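Local coordinates for protein thioredoxin reductase (PDB 6GNA) that probably passes electrons from ferredoxin through its bound FAD to thioredoxin, working independently of pyridine nucleotides, at residues N161-R175 with Q181-P193. Sequence-based numbering, arbitrary orientation.
Sequences NYLAELASKVYYVPR and QLVSAVEIVKDVP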
loop_
_atom_site.group_PDB
_atom_site.type_symbol
_atom_site.label_atom_id
_atom_site.label_comp_id
_atom_site.label_asym_id
_atom_site.label_seq_id
_atom_site.Cartn_x
_atom_site.Cartn_y
_atom_site.Cartn_z
ATOM N N ASN A 161 -24.228 -26.248 16.998
ATOM C CA ASN A 161 -25.380 -26.248 17.895
ATOM C C ASN A 161 -26.672 -26.040 17.123
ATOM O O ASN A 161 -27.691 -26.673 17.424
ATOM C CB ASN A 161 -25.218 -25.178 18.972
ATOM C CG ASN A 161 -24.101 -25.494 19.935
ATOM O OD1 ASN A 161 -23.768 -26.661 20.145
ATOM N ND2 ASN A 161 -23.494 -24.458 20.496
ATOM N N TYR A 162 -26.658 -25.133 16.147
ATOM C CA TYR A 162 -27.853 -24.909 15.346
ATOM C C TYR A 162 -28.203 -26.149 14.536
ATOM O O TYR A 162 -29.374 -26.531 14.441
ATOM C CB TYR A 162 -27.636 -23.708 14.420
ATOM C CG TYR A 162 -28.838 -23.392 13.561
ATOM C CD1 TYR A 162 -29.962 -22.783 14.108
ATOM C CD2 TYR A 162 -28.859 -23.707 12.208
ATOM C CE1 TYR A 162 -31.072 -22.496 13.334
ATOM C CE2 TYR A 162 -29.972 -23.427 11.425
ATOM C CZ TYR A 162 -31.073 -22.818 11.995
ATOM O OH TYR A 162 -32.183 -22.528 11.232
ATOM N N LEU A 163 -27.203 -26.779 13.919
ATOM C CA LEU A 163 -27.490 -27.942 13.091
ATOM C C LEU A 163 -28.039 -29.091 13.908
ATOM O O LEU A 163 -28.777 -29.917 13.373
ATOM C CB LEU A 163 -26.239 -28.398 12.336
ATOM C CG LEU A 163 -26.123 -27.925 10.885
ATOM C CD1 LEU A 163 -27.201 -28.571 10.027
ATOM C CD2 LEU A 163 -26.206 -26.401 10.790
ATOM N N ALA A 164 -27.694 -29.164 15.196
ATOM C CA ALA A 164 -28.191 -30.260 16.022
ATOM C C ALA A 164 -29.704 -30.226 16.163
ATOM O O ALA A 164 -30.305 -31.242 16.525
ATOM C CB ALA A 164 -27.514 -30.225 17.389
ATOM N N GLU A 165 -30.336 -29.093 15.854
ATOM C CA GLU A 165 -31.788 -28.991 15.890
ATOM C C GLU A 165 -32.463 -29.553 14.645
ATOM O O GLU A 165 -33.684 -29.722 14.653
ATOM C CB GLU A 165 -32.195 -27.522 16.044
ATOM C CG GLU A 165 -31.514 -26.795 17.200
ATOM C CD GLU A 165 -32.043 -27.222 18.555
ATOM O OE1 GLU A 165 -33.234 -27.588 18.643
ATOM O OE2 GLU A 165 -31.267 -27.190 19.534
ATOM N N LEU A 166 -31.716 -29.816 13.577
ATOM C CA LEU A 166 -32.277 -30.274 12.308
ATOM C C LEU A 166 -31.704 -31.608 11.861
ATOM O O LEU A 166 -32.440 -32.463 11.377
ATOM C CB LEU A 166 -32.025 -29.217 11.212
ATOM C CG LEU A 166 -32.775 -27.888 11.364
ATOM C CD1 LEU A 166 -32.304 -26.865 10.326
ATOM C CD2 LEU A 166 -34.286 -28.101 11.272
ATOM N N ALA A 167 -30.401 -31.807 12.012
ATOM C CA ALA A 167 -29.757 -33.029 11.568
ATOM C C ALA A 167 -30.067 -34.178 12.517
ATOM O O ALA A 167 -30.354 -33.984 13.702
ATOM C CB ALA A 167 -28.243 -32.815 11.513
ATOM N N SER A 168 -30.054 -35.395 11.968
ATOM C CA SER A 168 -30.218 -36.575 12.809
ATOM C C SER A 168 -29.016 -36.804 13.716
ATOM O O SER A 168 -29.151 -37.457 14.756
ATOM C CB SER A 168 -30.416 -37.804 11.926
ATOM O OG SER A 168 -29.349 -37.904 10.992
ATOM N N LYS A 169 -27.847 -36.293 13.341
ATOM C CA LYS A 169 -26.628 -36.504 14.104
ATOM C C LYS A 169 -25.639 -35.431 13.671
ATOM O O LYS A 169 -25.502 -35.175 12.476
ATOM C CB LYS A 169 -26.042 -37.888 13.800
ATOM C CG LYS A 169 -24.670 -38.160 14.399
ATOM C CD LYS A 169 -24.731 -38.367 15.904
ATOM C CE LYS A 169 -23.380 -38.805 16.453
ATOM N NZ LYS A 169 -23.388 -39.035 17.922
ATOM N N VAL A 170 -24.970 -34.805 14.640
ATOM C CA VAL A 170 -23.954 -33.783 14.376
ATOM C C VAL A 170 -22.645 -34.205 15.033
ATOM O O VAL A 170 -22.603 -34.463 16.240
ATOM C CB VAL A 170 -24.364 -32.394 14.902
ATOM C CG1 VAL A 170 -23.269 -31.343 14.610
ATOM C CG2 VAL A 170 -25.706 -31.959 14.312
ATOM N N TYR A 171 -21.579 -34.267 14.242
ATOM C CA TYR A 171 -20.227 -34.444 14.747
ATOM C C TYR A 171 -19.488 -33.128 14.611
ATOM O O TYR A 171 -19.628 -32.428 13.603
ATOM C CB TYR A 171 -19.464 -35.478 13.916
ATOM C CG TYR A 171 -20.062 -36.862 13.900
ATOM C CD1 TYR A 171 -19.896 -37.719 14.975
ATOM C CD2 TYR A 171 -20.761 -37.325 12.797
ATOM C CE1 TYR A 171 -20.431 -38.995 14.959
ATOM C CE2 TYR A 171 -21.292 -38.596 12.770
ATOM C CZ TYR A 171 -21.123 -39.426 13.853
ATOM O OH TYR A 171 -21.654 -40.700 13.823
ATOM N N TYR A 172 -18.675 -32.804 15.618
ATOM C CA TYR A 172 -17.818 -31.621 15.587
ATOM C C TYR A 172 -16.362 -32.047 15.717
ATOM O O TYR A 172 -15.976 -32.668 16.711
ATOM C CB TYR A 172 -18.186 -30.632 16.688
ATOM C CG TYR A 172 -17.475 -29.295 16.579
ATOM C CD1 TYR A 172 -17.887 -28.361 15.646
ATOM C CD2 TYR A 172 -16.410 -28.963 17.409
ATOM C CE1 TYR A 172 -17.275 -27.148 15.529
ATOM C CE2 TYR A 172 -15.783 -27.737 17.290
ATOM C CZ TYR A 172 -16.223 -26.843 16.339
ATOM O OH TYR A 172 -15.646 -25.613 16.188
ATOM N N VAL A 173 -15.565 -31.701 14.717
ATOM C CA VAL A 173 -14.141 -32.016 14.665
ATOM C C VAL A 173 -13.380 -30.711 14.880
ATOM O O VAL A 173 -13.231 -29.922 13.939
ATOM C CB VAL A 173 -13.758 -32.644 13.317
ATOM C CG1 VAL A 173 -12.303 -33.044 13.307
ATOM C CG2 VAL A 173 -14.621 -33.868 13.015
ATOM N N PRO A 174 -12.875 -30.446 16.080
ATOM C CA PRO A 174 -12.190 -29.171 16.321
ATOM C C PRO A 174 -10.799 -29.157 15.714
ATOM O O PRO A 174 -10.066 -30.147 15.757
ATOM C CB PRO A 174 -12.117 -29.109 17.849
ATOM C CG PRO A 174 -12.083 -30.545 18.273
ATOM C CD PRO A 174 -12.949 -31.280 17.291
ATOM N N ARG A 175 -10.423 -27.996 15.177
ATOM C CA ARG A 175 -9.081 -27.788 14.633
ATOM C C ARG A 175 -8.324 -26.714 15.401
ATOM O O ARG A 175 -7.445 -26.046 14.852
ATOM C CB ARG A 175 -9.142 -27.431 13.154
ATOM C CG ARG A 175 -10.050 -28.352 12.348
ATOM C CD ARG A 175 -9.625 -29.800 12.444
ATOM N NE ARG A 175 -8.287 -30.023 11.903
ATOM C CZ ARG A 175 -7.265 -30.545 12.576
ATOM N NH1 ARG A 175 -7.402 -30.932 13.839
ATOM N NH2 ARG A 175 -6.092 -30.694 11.974
ATOM N N GLN A 181 -18.041 -25.008 23.509
ATOM C CA GLN A 181 -19.362 -24.729 24.072
ATOM C C GLN A 181 -20.428 -25.307 23.141
ATOM O O GLN A 181 -21.038 -24.610 22.323
ATOM C CB GLN A 181 -19.544 -23.232 24.295
ATOM C CG GLN A 181 -18.724 -22.689 25.463
ATOM C CD GLN A 181 -17.261 -22.493 25.117
ATOM O OE1 GLN A 181 -16.939 -21.871 24.124
ATOM N NE2 GLN A 181 -16.371 -23.005 25.961
ATOM N N LEU A 182 -20.643 -26.611 23.285
ATOM C CA LEU A 182 -21.529 -27.378 22.421
ATOM C C LEU A 182 -22.620 -28.035 23.253
ATOM O O LEU A 182 -22.366 -28.502 24.365
ATOM C CB LEU A 182 -20.732 -28.469 21.691
ATOM C CG LEU A 182 -19.628 -27.969 20.755
ATOM C CD1 LEU A 182 -18.680 -29.090 20.379
ATOM C CD2 LEU A 182 -20.249 -27.370 19.514
ATOM N N VAL A 183 -23.835 -28.085 22.695
ATOM C CA VAL A 183 -24.917 -28.835 23.326
ATOM C C VAL A 183 -24.573 -30.322 23.343
ATOM O O VAL A 183 -23.779 -30.819 22.535
ATOM C CB VAL A 183 -26.252 -28.582 22.605
ATOM C CG1 VAL A 183 -26.609 -27.092 22.644
ATOM C CG2 VAL A 183 -26.180 -29.088 21.170
ATOM N N SER A 184 -25.197 -31.045 24.278
ATOM C CA SER A 184 -24.863 -32.450 24.483
ATOM C C SER A 184 -25.153 -33.295 23.247
ATOM O O SER A 184 -24.525 -34.340 23.056
ATOM C CB SER A 184 -25.621 -33.006 25.693
ATOM O OG SER A 184 -27.015 -32.821 25.541
ATOM N N ALA A 185 -26.096 -32.873 22.404
ATOM C CA ALA A 185 -26.410 -33.630 21.194
ATOM C C ALA A 185 -25.260 -33.647 20.188
ATOM O O ALA A 185 -25.239 -34.521 19.314
ATOM C CB ALA A 185 -27.661 -33.063 20.528
ATOM N N VAL A 186 -24.313 -32.714 20.281
ATOM C CA VAL A 186 -23.165 -32.690 19.376
ATOM C C VAL A 186 -22.091 -33.635 19.900
ATOM O O VAL A 186 -21.648 -33.508 21.044
ATOM C CB VAL A 186 -22.600 -31.265 19.244
ATOM C CG1 VAL A 186 -21.314 -31.291 18.427
ATOM C CG2 VAL A 186 -23.603 -30.345 18.601
ATOM N N GLU A 187 -21.640 -34.561 19.054
ATOM C CA GLU A 187 -20.542 -35.453 19.412
ATOM C C GLU A 187 -19.210 -34.854 18.966
ATOM O O GLU A 187 -18.980 -34.637 17.766
ATOM C CB GLU A 187 -20.717 -36.840 18.800
ATOM C CG GLU A 187 -19.561 -37.755 19.171
ATOM C CD GLU A 187 -19.717 -39.166 18.650
ATOM O OE1 GLU A 187 -18.691 -39.868 18.556
ATOM O OE2 GLU A 187 -20.852 -39.576 18.334
ATOM N N ILE A 188 -18.331 -34.603 19.929
ATOM C CA ILE A 188 -17.001 -34.080 19.643
ATOM C C ILE A 188 -16.096 -35.228 19.229
ATOM O O ILE A 188 -16.004 -36.248 19.921
ATOM C CB ILE A 188 -16.426 -33.346 20.861
ATOM C CG1 ILE A 188 -17.365 -32.210 21.289
ATOM C CG2 ILE A 188 -15.044 -32.812 20.531
ATOM C CD1 ILE A 188 -16.985 -31.557 22.618
ATOM N N VAL A 189 -15.410 -35.043 18.113
ATOM C CA VAL A 189 -14.545 -36.057 17.515
ATOM C C VAL A 189 -13.151 -35.438 17.500
ATOM O O VAL A 189 -12.798 -34.670 16.603
ATOM C CB VAL A 189 -15.019 -36.448 16.110
ATOM C CG1 VAL A 189 -14.079 -37.448 15.455
ATOM C CG2 VAL A 189 -16.431 -37.011 16.170
ATOM N N LYS A 190 -12.354 -35.730 18.533
ATOM C CA LYS A 190 -10.998 -35.186 18.644
ATOM C C LYS A 190 -10.049 -36.089 17.861
ATOM O O LYS A 190 -9.327 -36.924 18.407
ATOM C CB LYS A 190 -10.579 -35.061 20.105
ATOM C CG LYS A 190 -11.219 -33.917 20.875
ATOM C CD LYS A 190 -10.462 -33.675 22.182
ATOM C CE LYS A 190 -11.210 -32.748 23.122
ATOM N NZ LYS A 190 -10.438 -32.492 24.373
ATOM N N ASP A 191 -10.072 -35.911 16.546
ATOM C CA ASP A 191 -9.266 -36.697 15.626
ATOM C C ASP A 191 -8.908 -35.779 14.470
ATOM O O ASP A 191 -9.472 -34.691 14.326
ATOM C CB ASP A 191 -10.041 -37.921 15.132
ATOM C CG ASP A 191 -9.142 -38.995 14.550
ATOM O OD1 ASP A 191 -8.010 -38.680 14.125
ATOM O OD2 ASP A 191 -9.580 -40.162 14.505
ATOM N N VAL A 192 -7.972 -36.223 13.641
ATOM C CA VAL A 192 -7.442 -35.417 12.543
ATOM C C VAL A 192 -8.168 -35.817 11.263
ATOM O O VAL A 192 -8.096 -36.992 10.872
ATOM C CB VAL A 192 -5.929 -35.620 12.384
ATOM C CG1 VAL A 192 -5.401 -34.807 11.209
ATOM C CG2 VAL A 192 -5.228 -35.220 13.646
ATOM N N PRO A 193 -8.836 -34.894 10.572
ATOM C CA PRO A 193 -9.433 -35.245 9.278
ATOM C C PRO A 193 -8.366 -35.650 8.271
ATOM O O PRO A 193 -7.301 -35.036 8.190
ATOM C CB PRO A 193 -10.140 -33.955 8.838
ATOM C CG PRO A 193 -10.130 -33.040 10.016
ATOM C CD PRO A 193 -9.047 -33.481 10.934
HETATM O O HOH W 1 -24.699 -37.073 19.505
HETATM O O HOH W 2 -26.768 -34.843 16.928
HETATM O O HOH W 3 -9.581 -32.617 16.208
#
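Asn161, in helix 155-163, grips the chain of 181-193 with both ends of its amide. Its ND2 donates to Gln181 O at 3.1 Å, in the plane of the amide and onto a carbonyl lone pair, while OD1 accepts from Val183 N at 2.9 Å with the donor 44° above the carbonyl plane. Two bonds, one on each polar atom, thus limit rotation of the amide.

Strands 169-174 and 186-188 run parallel, joined by Glu187 N to Val170 O, Tyr172 N to Glu187 O (2.8 Å) and Val189 N to Tyr172 O. On one face of this pair Lys169 NZ meets the anti lone pair of Glu187 OE2 at 2.6 Å in a salt bridge. Glu187 is extended, with CG anti to its backbone N (chi1 180°), and lies alongside the Tyr171 ring, their planes 68° apart; its OE1 has a second partner, Arg210.

On the other face Val186 CG1 packs on Tyr172 CB at 3.6 Å, and Leu182 crosses the Tyr172 side chain at about a right angle. Strand 169-174 also bonds to strand 146-151, leaving 186-188 outermost in a five-stranded parallel sheet. This layered strand-helix arrangement is typical of a Rossmann-like domain of the pyridine nucleotide-disulphide oxidoreductase family.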